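Local coordinates for protein L-Ribose isomerase (Acinetobacter, PDB 4Q0P) that probably catalyses the reversible interconversion of the aldose L-ribose and its ketose L-ribulose at a metal centre, occupied here by cobalt, within a cupin-type beta-barrel, at residues 111-116 / 173-178; 70-75 / 166-171; 126-131 / 211-216; 104-109 / 199-204. All coordinates share one frame; numbering follows the deposited sequence.

Contact 1 of 4, residues 111-116 / 173-178. With 0MK (beta-L-ribopyranose), chain F.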
# COMPACT_ATOMS: atom_id res chain seq x y z
N GLY A 111 -0.53 -15.70 18.09
CA GLY A 111 -0.88 -16.84 18.92
C GLY A 111 -2.33 -17.28 18.85
O GLY A 111 -2.63 -18.44 19.12
N LYS A 112 -3.22 -16.37 18.49
CA LYS A 112 -4.64 -16.68 18.41
C LYS A 112 -4.99 -17.53 17.18
O LYS A 112 -4.27 -17.51 16.18
CB LYS A 112 -5.46 -15.37 18.41
CG LYS A 112 -5.08 -14.40 19.54
CD LYS A 112 -5.47 -14.93 20.91
CE LYS A 112 -5.24 -13.92 22.03
NZ LYS A 112 -3.82 -13.83 22.50
N PHE A 113 -6.10 -18.26 17.26
CA PHE A 113 -6.53 -19.14 16.17
C PHE A 113 -7.96 -18.91 15.68
O PHE A 113 -8.80 -18.36 16.38
CB PHE A 113 -6.53 -20.62 16.59
CG PHE A 113 -5.21 -21.16 17.05
CD1 PHE A 113 -4.64 -20.75 18.24
CD2 PHE A 113 -4.58 -22.16 16.31
CE1 PHE A 113 -3.45 -21.32 18.70
CE2 PHE A 113 -3.40 -22.74 16.76
CZ PHE A 113 -2.84 -22.33 17.96
N CYS A 114 -8.19 -19.39 14.46
CA CYS A 114 -9.52 -19.47 13.87
C CYS A 114 -9.53 -21.00 14.12
O CYS A 114 -8.82 -21.74 13.43
CB CYS A 114 -9.52 -19.19 12.37
SG CYS A 114 -11.14 -19.55 11.61
N PRO A 115 -10.31 -21.47 15.12
CA PRO A 115 -10.42 -22.88 15.52
C PRO A 115 -10.83 -23.95 14.51
O PRO A 115 -11.51 -23.67 13.52
CB PRO A 115 -11.38 -22.81 16.70
CG PRO A 115 -12.31 -21.72 16.28
CD PRO A 115 -11.35 -20.66 15.78
N PRO A 116 -10.44 -25.21 14.77
CA PRO A 116 -10.74 -26.36 13.92
C PRO A 116 -12.21 -26.40 13.53
O PRO A 116 -13.09 -26.29 14.39
CB PRO A 116 -10.34 -27.55 14.78
CG PRO A 116 -9.15 -27.01 15.52
CD PRO A 116 -9.62 -25.62 15.93
N SER A 173 -7.32 -31.21 21.85
CA SER A 173 -7.81 -32.37 21.13
C SER A 173 -8.55 -32.05 19.83
O SER A 173 -8.54 -32.85 18.90
CB SER A 173 -8.71 -33.23 22.03
OG SER A 173 -9.97 -32.61 22.22
N SER A 174 -9.18 -30.89 19.76
CA SER A 174 -9.92 -30.51 18.55
C SER A 174 -9.00 -30.39 17.34
O SER A 174 -9.47 -30.37 16.20
CB SER A 174 -10.67 -29.19 18.77
OG SER A 174 -9.77 -28.13 19.02
N TYR A 175 -7.69 -30.32 17.58
CA TYR A 175 -6.72 -30.19 16.49
C TYR A 175 -6.11 -31.51 16.02
O TYR A 175 -5.45 -31.55 14.98
CB TYR A 175 -5.59 -29.22 16.89
CG TYR A 175 -6.03 -27.79 17.12
CD1 TYR A 175 -6.71 -27.43 18.28
CD2 TYR A 175 -5.76 -26.79 16.17
CE1 TYR A 175 -7.12 -26.12 18.50
CE2 TYR A 175 -6.17 -25.48 16.37
CZ TYR A 175 -6.85 -25.14 17.54
OH TYR A 175 -7.28 -23.84 17.75
N GLU A 176 -6.33 -32.58 16.79
CA GLU A 176 -5.78 -33.90 16.48
C GLU A 176 -5.78 -34.36 15.02
O GLU A 176 -4.75 -34.77 14.50
CB GLU A 176 -6.50 -34.96 17.32
CG GLU A 176 -6.04 -35.04 18.76
CD GLU A 176 -4.59 -35.46 18.88
OE1 GLU A 176 -3.71 -34.59 18.98
OE2 GLU A 176 -4.34 -36.69 18.86
N LYS A 177 -6.94 -34.29 14.36
CA LYS A 177 -7.06 -34.73 12.97
C LYS A 177 -6.49 -33.79 11.90
O LYS A 177 -6.31 -34.19 10.75
CB LYS A 177 -8.53 -35.01 12.65
CG LYS A 177 -9.10 -36.22 13.37
CD LYS A 177 -10.56 -36.45 12.99
CE LYS A 177 -10.98 -37.90 13.17
NZ LYS A 177 -10.76 -38.40 14.55
N LEU A 178 -6.22 -32.55 12.27
CA LEU A 178 -5.68 -31.58 11.31
C LEU A 178 -4.16 -31.75 11.26
O LEU A 178 -3.41 -30.87 11.68
CB LEU A 178 -6.06 -30.16 11.73
CG LEU A 178 -7.55 -29.82 11.63
CD1 LEU A 178 -8.36 -30.63 12.65
CD2 LEU A 178 -7.74 -28.32 11.90
C1 0MK F . -1.85 -32.93 16.42
C2 0MK F . -0.58 -32.22 16.90
C3 0MK F . 0.63 -32.87 16.25
C4 0MK F . 0.49 -32.81 14.72
C5 0MK F . -0.82 -33.46 14.28
O1 0MK F . -2.99 -32.29 16.96
O2 0MK F . -0.48 -32.34 18.31
O3 0MK F . 0.72 -34.23 16.66
O4 0MK F . 1.58 -33.50 14.12
O5 0MK F . -1.93 -32.86 14.98
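Pro116 sets the CG-CD side of its ring over one face of Tyr175, a CH-pi contact in which CG of Pro116 stands 3.3 Å from the centroid of the Tyr175 ring and only 7° off its normal. CD of the proline covers the phenol end of the same face, 3.2 Å from CZ of Tyr175. A proline suits this place because its compact ring offers polarised C-H groups to the pi cloud.

The second aromatic contact is an offset edge-to-face pair: Tyr175 turns its edge to the face of Phe113, with ring centroids 5.3 Å apart and planes at 68°. With CG of Tyr175 beside its own backbone N (chi1 -65°), the ring reaches back to strand 113-118 of the smaller beta-sheet in what looks like a cupin barrel. The loop bearing it, between strands 132-137 and 180-185, makes a type I beta turn from Tyr175 to Leu178 where it packs on that strand. No hydrogen bond joins the two segments; the Tyr175 hydroxyl pairs instead with Glu72.

Aliphatic packing completes the buried patch, with CD2 of Leu178 lying 4.0 Å from CB of Pro116. CB of the proline also rests 3.3 Å from the carbonyl O of Ser174.

On the outer side of the turn, Glu176 OE1 accepts a hydrogen bond from O1 of a beta-L-ribopyranose, 3.1 Å away.

Contact 2 of 4, residues 70-75 / 166-171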
# COMPACT_ATOMS: atom_id res chain seq x y z
N PRO A 70 -2.26 -18.51 23.47
CA PRO A 70 -3.14 -19.28 22.59
C PRO A 70 -4.62 -19.25 22.97
O PRO A 70 -5.03 -19.85 23.97
CB PRO A 70 -2.56 -20.69 22.66
CG PRO A 70 -2.05 -20.76 24.09
CD PRO A 70 -1.38 -19.40 24.26
N TYR A 71 -5.41 -18.55 22.17
CA TYR A 71 -6.85 -18.46 22.37
C TYR A 71 -7.53 -18.47 21.01
O TYR A 71 -6.90 -18.20 19.98
CB TYR A 71 -7.21 -17.19 23.15
CG TYR A 71 -6.95 -17.29 24.64
CD1 TYR A 71 -7.84 -17.96 25.48
CD2 TYR A 71 -5.80 -16.74 25.20
CE1 TYR A 71 -7.59 -18.08 26.84
CE2 TYR A 71 -5.54 -16.86 26.56
CZ TYR A 71 -6.44 -17.52 27.38
OH TYR A 71 -6.19 -17.63 28.73
N GLU A 72 -8.81 -18.79 20.99
CA GLU A 72 -9.54 -18.85 19.74
C GLU A 72 -10.44 -17.63 19.62
O GLU A 72 -11.49 -17.54 20.27
CB GLU A 72 -10.33 -20.16 19.67
CG GLU A 72 -9.47 -21.36 20.10
CD GLU A 72 -10.10 -22.71 19.84
OE1 GLU A 72 -11.34 -22.85 19.99
OE2 GLU A 72 -9.35 -23.65 19.51
N ALA A 73 -10.00 -16.69 18.80
CA ALA A 73 -10.72 -15.44 18.57
C ALA A 73 -10.16 -14.78 17.31
O ALA A 73 -8.98 -14.97 16.97
CB ALA A 73 -10.57 -14.52 19.76
N MET A 74 -10.99 -14.00 16.64
CA MET A 74 -10.55 -13.32 15.43
C MET A 74 -11.54 -12.24 15.03
O MET A 74 -12.63 -12.13 15.60
CB MET A 74 -10.45 -14.32 14.28
CG MET A 74 -11.81 -14.72 13.71
SD MET A 74 -11.68 -16.10 12.57
CE MET A 74 -10.77 -15.34 11.23
N ILE A 75 -11.14 -11.46 14.04
CA ILE A 75 -11.98 -10.39 13.52
C ILE A 75 -12.20 -10.68 12.05
O ILE A 75 -11.28 -11.12 11.35
CB ILE A 75 -11.30 -9.01 13.68
CG1 ILE A 75 -11.32 -8.59 15.15
CG2 ILE A 75 -12.01 -7.98 12.81
CD1 ILE A 75 -10.62 -7.30 15.42
N ALA A 166 1.77 -23.96 20.41
CA ALA A 166 0.96 -23.86 21.62
C ALA A 166 -0.51 -23.76 21.26
O ALA A 166 -0.93 -22.80 20.60
CB ALA A 166 1.37 -22.65 22.42
N LEU A 167 -1.29 -24.74 21.70
CA LEU A 167 -2.72 -24.77 21.43
C LEU A 167 -3.51 -24.23 22.63
O LEU A 167 -3.02 -24.24 23.75
CB LEU A 167 -3.16 -26.20 21.13
CG LEU A 167 -2.43 -26.92 20.00
CD1 LEU A 167 -2.95 -28.34 19.87
CD2 LEU A 167 -2.62 -26.15 18.70
N PRO A 168 -4.74 -23.76 22.39
CA PRO A 168 -5.57 -23.22 23.48
C PRO A 168 -5.82 -24.27 24.56
O PRO A 168 -6.09 -25.43 24.26
CB PRO A 168 -6.86 -22.81 22.76
CG PRO A 168 -6.38 -22.46 21.38
CD PRO A 168 -5.40 -23.57 21.08
N LYS A 169 -5.74 -23.85 25.82
CA LYS A 169 -5.97 -24.74 26.95
C LYS A 169 -7.38 -25.31 26.93
O LYS A 169 -8.36 -24.56 26.91
CB LYS A 169 -5.75 -24.01 28.27
CG LYS A 169 -4.31 -23.60 28.54
CD LYS A 169 -3.45 -24.79 28.92
CE LYS A 169 -2.03 -24.36 29.25
NZ LYS A 169 -1.36 -23.73 28.08
N GLY A 170 -7.48 -26.63 26.96
CA GLY A 170 -8.78 -27.28 26.96
C GLY A 170 -9.35 -27.51 25.57
O GLY A 170 -10.49 -27.95 25.43
N ARG A 171 -8.56 -27.23 24.54
CA ARG A 171 -9.03 -27.42 23.17
C ARG A 171 -7.99 -28.09 22.29
O ARG A 171 -8.15 -28.15 21.07
CB ARG A 171 -9.41 -26.07 22.57
CG ARG A 171 -10.40 -25.30 23.43
CD ARG A 171 -11.38 -24.54 22.59
NE ARG A 171 -12.38 -23.87 23.41
CZ ARG A 171 -13.30 -23.05 22.92
NH1 ARG A 171 -13.34 -22.81 21.61
NH2 ARG A 171 -14.18 -22.49 23.73
O HOH W 1 -5.51 -21.16 26.37
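The backbones of Pro70 and Pro168 come together with their CA atoms 4.7 Å apart, one just ahead of strand 73-82 and the other at the start of a type II beta turn that runs from Pro168 to Arg171. The turn belongs to the long loop between strands 132-137 and 180-185, so the contact joins that loop to the residues leading into strand 73-82 of the probable cupin barrel. Gly170 fits the turn because its positive phi is easily adopted without a side chain, and the turn closes through a bond from Arg171 N to Pro168 O.

Around the two prolines the fit is mostly apolar. CB of Pro70 lies against the carbonyl O of Ala166, and its CG is 4.2 Å from CB of Ala166. CG of Pro168 meets CG of Glu72 at 3.5 Å, the two side chains crossing at about a right angle, while CA of Pro168 makes a C-H...O contact with Pro70 O. A water bridges the two backbones, donating to Pro70 O and accepting from Lys169 N, each at 2.8 Å.

The charged partner is Arg171, whose side chain bends at chi2 (-144°) to bring its guanidinium up to Glu72. The backbone O of Phe53 and the carboxylate of Asp56 also bind this guanidinium, and Tyr175 holds the other oxygen of Glu72, so this buried carboxylate probably stays ionised. In the salt bridge, Arg171 NH1 meets Glu72 OE1 at 2.6 Å from the anti side, 30° out of the carboxylate plane, with the two planes 89° apart.

Contact 3 of 4, residues 126-131 / 211-216. With 0MK (beta-L-ribopyranose), chain C.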
# COMPACT_ATOMS: atom_id res chain seq x y z
N TYR A 126 -7.16 -18.57 0.32
CA TYR A 126 -6.47 -17.57 1.13
C TYR A 126 -5.41 -16.79 0.39
O TYR A 126 -4.67 -17.33 -0.44
CB TYR A 126 -5.80 -18.21 2.35
CG TYR A 126 -6.64 -19.22 3.09
CD1 TYR A 126 -7.94 -18.91 3.50
CD2 TYR A 126 -6.15 -20.49 3.35
CE1 TYR A 126 -8.73 -19.85 4.16
CE2 TYR A 126 -6.93 -21.44 4.01
CZ TYR A 126 -8.21 -21.12 4.40
OH TYR A 126 -8.99 -22.07 5.02
N GLU A 127 -5.33 -15.51 0.73
CA GLU A 127 -4.34 -14.59 0.19
C GLU A 127 -3.84 -13.80 1.40
O GLU A 127 -4.57 -12.99 1.96
CB GLU A 127 -4.97 -13.63 -0.81
CG GLU A 127 -3.99 -12.62 -1.40
CD GLU A 127 -4.69 -11.50 -2.16
OE1 GLU A 127 -5.62 -11.81 -2.92
OE2 GLU A 127 -4.30 -10.33 -2.00
N VAL A 128 -2.60 -14.05 1.82
CA VAL A 128 -2.09 -13.32 2.97
C VAL A 128 -1.73 -11.91 2.54
O VAL A 128 -1.08 -11.71 1.51
CB VAL A 128 -0.84 -14.02 3.58
CG1 VAL A 128 -0.23 -13.15 4.69
CG2 VAL A 128 -1.25 -15.37 4.16
N VAL A 129 -2.17 -10.93 3.32
CA VAL A 129 -1.88 -9.53 2.99
C VAL A 129 -0.78 -8.99 3.89
O VAL A 129 0.10 -8.25 3.43
CB VAL A 129 -3.13 -8.65 3.17
CG1 VAL A 129 -2.84 -7.22 2.70
CG2 VAL A 129 -4.28 -9.25 2.41
N LEU A 130 -0.83 -9.37 5.16
CA LEU A 130 0.16 -8.94 6.13
C LEU A 130 0.41 -10.08 7.11
O LEU A 130 -0.52 -10.81 7.47
CB LEU A 130 -0.34 -7.71 6.91
CG LEU A 130 0.66 -7.06 7.86
CD1 LEU A 130 1.68 -6.30 7.04
CD2 LEU A 130 -0.06 -6.13 8.84
N GLY A 131 1.67 -10.21 7.54
CA GLY A 131 2.03 -11.27 8.48
C GLY A 131 2.13 -12.61 7.77
O GLY A 131 2.29 -12.67 6.55
N LEU A 211 -2.01 -11.13 11.82
CA LEU A 211 -2.09 -11.80 10.53
C LEU A 211 -3.29 -11.16 9.83
O LEU A 211 -4.35 -11.05 10.43
CB LEU A 211 -2.36 -13.29 10.73
CG LEU A 211 -2.89 -14.06 9.51
CD1 LEU A 211 -1.83 -14.09 8.44
CD2 LEU A 211 -3.27 -15.49 9.93
N VAL A 212 -3.12 -10.73 8.59
CA VAL A 212 -4.25 -10.16 7.85
C VAL A 212 -4.39 -10.97 6.57
O VAL A 212 -3.50 -10.98 5.72
CB VAL A 212 -4.06 -8.66 7.51
CG1 VAL A 212 -5.30 -8.12 6.81
CG2 VAL A 212 -3.80 -7.86 8.78
N VAL A 213 -5.52 -11.66 6.44
CA VAL A 213 -5.76 -12.51 5.28
C VAL A 213 -7.06 -12.21 4.53
O VAL A 213 -8.10 -11.99 5.14
CB VAL A 213 -5.79 -14.00 5.70
CG1 VAL A 213 -6.11 -14.89 4.49
CG2 VAL A 213 -4.46 -14.39 6.30
N ARG A 214 -6.98 -12.20 3.21
CA ARG A 214 -8.16 -11.99 2.41
C ARG A 214 -8.70 -13.36 2.01
O ARG A 214 -7.99 -14.17 1.41
CB ARG A 214 -7.84 -11.20 1.14
CG ARG A 214 -9.07 -11.03 0.24
CD ARG A 214 -8.75 -10.43 -1.12
NE ARG A 214 -8.27 -9.05 -1.05
CZ ARG A 214 -8.99 -7.98 -1.40
NH1 ARG A 214 -8.46 -6.77 -1.30
NH2 ARG A 214 -10.23 -8.13 -1.84
N GLU A 215 -9.95 -13.63 2.34
CA GLU A 215 -10.53 -14.90 1.97
C GLU A 215 -11.57 -14.70 0.88
O GLU A 215 -12.44 -13.83 0.97
CB GLU A 215 -11.20 -15.58 3.16
CG GLU A 215 -11.95 -16.85 2.76
CD GLU A 215 -12.65 -17.50 3.93
OE1 GLU A 215 -11.95 -17.94 4.86
OE2 GLU A 215 -13.90 -17.57 3.92
N VAL A 216 -11.45 -15.51 -0.16
CA VAL A 216 -12.39 -15.49 -1.27
C VAL A 216 -12.93 -16.91 -1.28
O VAL A 216 -12.20 -17.87 -1.54
CB VAL A 216 -11.69 -15.15 -2.61
CG1 VAL A 216 -12.65 -15.38 -3.75
CG2 VAL A 216 -11.23 -13.68 -2.62
C1 0MK C . -13.56 -19.01 7.27
C2 0MK C . -14.49 -17.86 6.88
C3 0MK C . -15.30 -17.38 8.09
C4 0MK C . -15.96 -18.54 8.86
C5 0MK C . -14.98 -19.69 9.11
O1 0MK C . -12.61 -18.55 8.21
O2 0MK C . -15.36 -18.27 5.84
O3 0MK C . -16.31 -16.48 7.65
O4 0MK C . -17.09 -19.02 8.15
O5 0MK C . -14.33 -20.07 7.88
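A classic beta bulge interrupts the antiparallel pairing of strands 124-130 and 211-217: Val129 and Leu130 both face Val212. Val212 O therefore accepts two backbone bonds, from Val129 N at 2.7 Å, nearly in line with the C=O, and from Leu130 N at 3.2 Å, on a lone pair. Val212 N returns a nearly straight bond to Leu130 O. Beyond the bulge the regular register resumes, and Glu127 with Arg214 forms a hydrogen-bonded pair, Arg214 N lying 2.8 Å from Glu127 O.

Branched valines suit this extended backbone. CG2 of Val128 packs 4.0 Å from CG2 of Val213, and on the other face CB of Leu130 meets CB of Val212 at 3.9 Å. These two strands lie side by side in the larger sheet of the probable cupin barrel, where the face bearing Tyr126, Val128, Val213 and Glu215 looks toward the metal site.

On that face Glu215 runs beside Tyr126, its OE1 in the plane of the ring at the CE1 edge. The extended glutamate chain, with CG opposite the backbone N (chi1 174°), carries OE2 to O2 of beta-L-ribopyranose, which donates a bond of 2.5 Å; Lys104 forms a salt bridge with the same OE2. On the opposite face Glu127 and Arg214 lie side by side without a salt bridge between them; Glu127 pairs with Lys190 of its own chain and with Arg214 of the second subunit, and Arg214 with Glu127 of that subunit.

Contact 4 of 4, residues 104-109 / 199-204. With CO (cobalt (II) ion), chain B.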
# COMPACT_ATOMS: atom_id res chain seq x y z
N LYS A 104 -13.88 -11.52 2.27
CA LYS A 104 -13.74 -10.94 3.60
C LYS A 104 -12.28 -10.81 3.98
O LYS A 104 -11.42 -11.50 3.43
CB LYS A 104 -14.44 -11.82 4.64
CG LYS A 104 -13.70 -13.13 4.95
CD LYS A 104 -14.58 -14.35 4.68
CE LYS A 104 -14.85 -14.53 3.19
NZ LYS A 104 -15.61 -15.79 2.90
N LEU A 105 -12.02 -9.92 4.93
CA LEU A 105 -10.68 -9.70 5.43
C LEU A 105 -10.73 -10.27 6.84
O LEU A 105 -11.66 -9.97 7.59
CB LEU A 105 -10.37 -8.20 5.49
CG LEU A 105 -8.88 -7.92 5.69
CD1 LEU A 105 -8.16 -8.34 4.39
CD2 LEU A 105 -8.63 -6.43 5.98
N MET A 106 -9.75 -11.09 7.20
CA MET A 106 -9.73 -11.68 8.54
C MET A 106 -8.46 -11.26 9.26
O MET A 106 -7.38 -11.27 8.68
CB MET A 106 -9.82 -13.22 8.44
CG MET A 106 -11.07 -13.71 7.71
SD MET A 106 -11.24 -15.52 7.59
CE MET A 106 -9.68 -15.94 6.81
N ILE A 107 -8.60 -10.88 10.52
CA ILE A 107 -7.45 -10.44 11.29
C ILE A 107 -7.28 -11.30 12.55
O ILE A 107 -8.19 -11.38 13.38
CB ILE A 107 -7.57 -8.94 11.66
CG1 ILE A 107 -7.78 -8.13 10.37
CG2 ILE A 107 -6.31 -8.47 12.37
CD1 ILE A 107 -7.84 -6.63 10.57
N VAL A 108 -6.12 -11.93 12.65
CA VAL A 108 -5.79 -12.80 13.76
C VAL A 108 -4.53 -12.32 14.47
O VAL A 108 -3.47 -12.18 13.85
CB VAL A 108 -5.57 -14.26 13.27
CG1 VAL A 108 -5.19 -15.16 14.43
CG2 VAL A 108 -6.84 -14.77 12.60
N HIS A 109 -4.63 -12.06 15.76
CA HIS A 109 -3.47 -11.58 16.49
C HIS A 109 -2.50 -12.71 16.83
O HIS A 109 -2.86 -13.88 16.76
CB HIS A 109 -3.90 -10.78 17.72
CG HIS A 109 -4.32 -9.38 17.39
ND1 HIS A 109 -5.47 -9.10 16.67
CD2 HIS A 109 -3.72 -8.19 17.62
CE1 HIS A 109 -5.55 -7.80 16.47
NE2 HIS A 109 -4.50 -7.22 17.04
N HIS A 199 -10.16 -27.70 8.96
CA HIS A 199 -9.08 -26.73 8.88
C HIS A 199 -9.11 -25.73 10.03
O HIS A 199 -10.12 -25.52 10.68
CB HIS A 199 -9.10 -25.99 7.53
CG HIS A 199 -10.38 -25.28 7.24
ND1 HIS A 199 -11.56 -25.94 6.94
CD2 HIS A 199 -10.67 -23.96 7.19
CE1 HIS A 199 -12.51 -25.05 6.72
NE2 HIS A 199 -12.00 -23.84 6.87
N ALA A 200 -7.95 -25.13 10.27
CA ALA A 200 -7.78 -24.12 11.30
C ALA A 200 -6.53 -23.35 10.91
O ALA A 200 -5.80 -23.76 10.01
CB ALA A 200 -7.57 -24.79 12.68
N PHE A 201 -6.31 -22.21 11.55
CA PHE A 201 -5.13 -21.41 11.27
C PHE A 201 -4.87 -20.41 12.38
O PHE A 201 -5.76 -20.04 13.13
CB PHE A 201 -5.24 -20.73 9.89
CG PHE A 201 -6.40 -19.77 9.75
CD1 PHE A 201 -6.29 -18.44 10.16
CD2 PHE A 201 -7.60 -20.19 9.17
CE1 PHE A 201 -7.34 -17.55 9.99
CE2 PHE A 201 -8.66 -19.30 9.00
CZ PHE A 201 -8.53 -17.97 9.41
N ARG A 202 -3.61 -19.99 12.49
CA ARG A 202 -3.23 -19.04 13.51
C ARG A 202 -2.17 -18.09 12.98
O ARG A 202 -1.60 -18.30 11.90
CB ARG A 202 -2.64 -19.75 14.73
CG ARG A 202 -1.19 -20.24 14.50
CD ARG A 202 -0.46 -20.60 15.80
NE ARG A 202 0.95 -20.90 15.55
CZ ARG A 202 1.84 -21.19 16.50
NH1 ARG A 202 1.48 -21.21 17.78
NH2 ARG A 202 3.10 -21.43 16.17
N CYS A 203 -1.91 -17.06 13.77
CA CYS A 203 -0.86 -16.11 13.46
C CYS A 203 0.26 -16.54 14.40
O CYS A 203 0.01 -16.81 15.58
CB CYS A 203 -1.32 -14.68 13.80
SG CYS A 203 0.02 -13.47 13.76
N PRO A 204 1.49 -16.67 13.90
CA PRO A 204 2.59 -17.08 14.78
C PRO A 204 2.69 -16.15 16.00
O PRO A 204 2.54 -14.93 15.88
CB PRO A 204 3.82 -16.97 13.88
CG PRO A 204 3.27 -17.27 12.51
CD PRO A 204 1.96 -16.50 12.51
CO CO B . -13.39 -22.22 7.17
O HOH W 2 -11.54 -21.07 7.54
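Met106 presses the end of its side chain on Phe201, CE lying 3.5 Å from CZ of the ring. Its sulfur sits at the ring edge, SD 5.4 Å from the centroid of Phe201 and 76° off the normal, a Met-aromatic contact. The unbranched, flexible methionine suits this place, since the bend at chi3 (-55°) lets its methyl reach across to the ring. Two residues further along the strand, CG2 of Val108 packs 3.8 Å from CE1 of Phe201, and CG1 of Val108 is 4.0 Å from CB of Cys203. Cys203 is small enough to fit against the strand, its CB 3.3 Å from Val108 O.

Further out, Met74 and Met133 also touch Phe201, while a bound beta-L-ribopyranose touches Met106, placing this apolar cluster beside the sugar. Two residues before Phe201, His199 binds the cobalt ion through NE2 at 2.2 Å, and a hydrogen bond from its ND1 to His197 O helps fix the ring's rotation. His117, His119 and Glu124 also bind the metal, with a water at 2.2 Å from the cobalt. Three histidines and a glutamate round one metal, between two facing beta-sheets, are the hallmark of a cupin active site.

All four contacts lie in what is probably one cupin barrel of two antiparallel sheets. Contacts 2, 3 and 4 reach the larger sheet, in which strands 73-82, 101-108, 211-217 and 124-130 are successive neighbours; contacts 1 and 4 share the smaller sheet through adjacent strands 113-118 and 199-202. Centres of contacts 1 and 2 lie about 8 Å apart, as do those of 3 and 4, whereas contacts 2 and 3 are about 19 Å apart. Along the chain, the first segments follow the order 2, 4, 1, 3 and the second 2, 1, 4, 3. Contacts 1 and 2 join the long loop before strand 180-185 to strand 113-118 and the lead-in of strand 73-82, while 3 and 4 line the sugar and cobalt site.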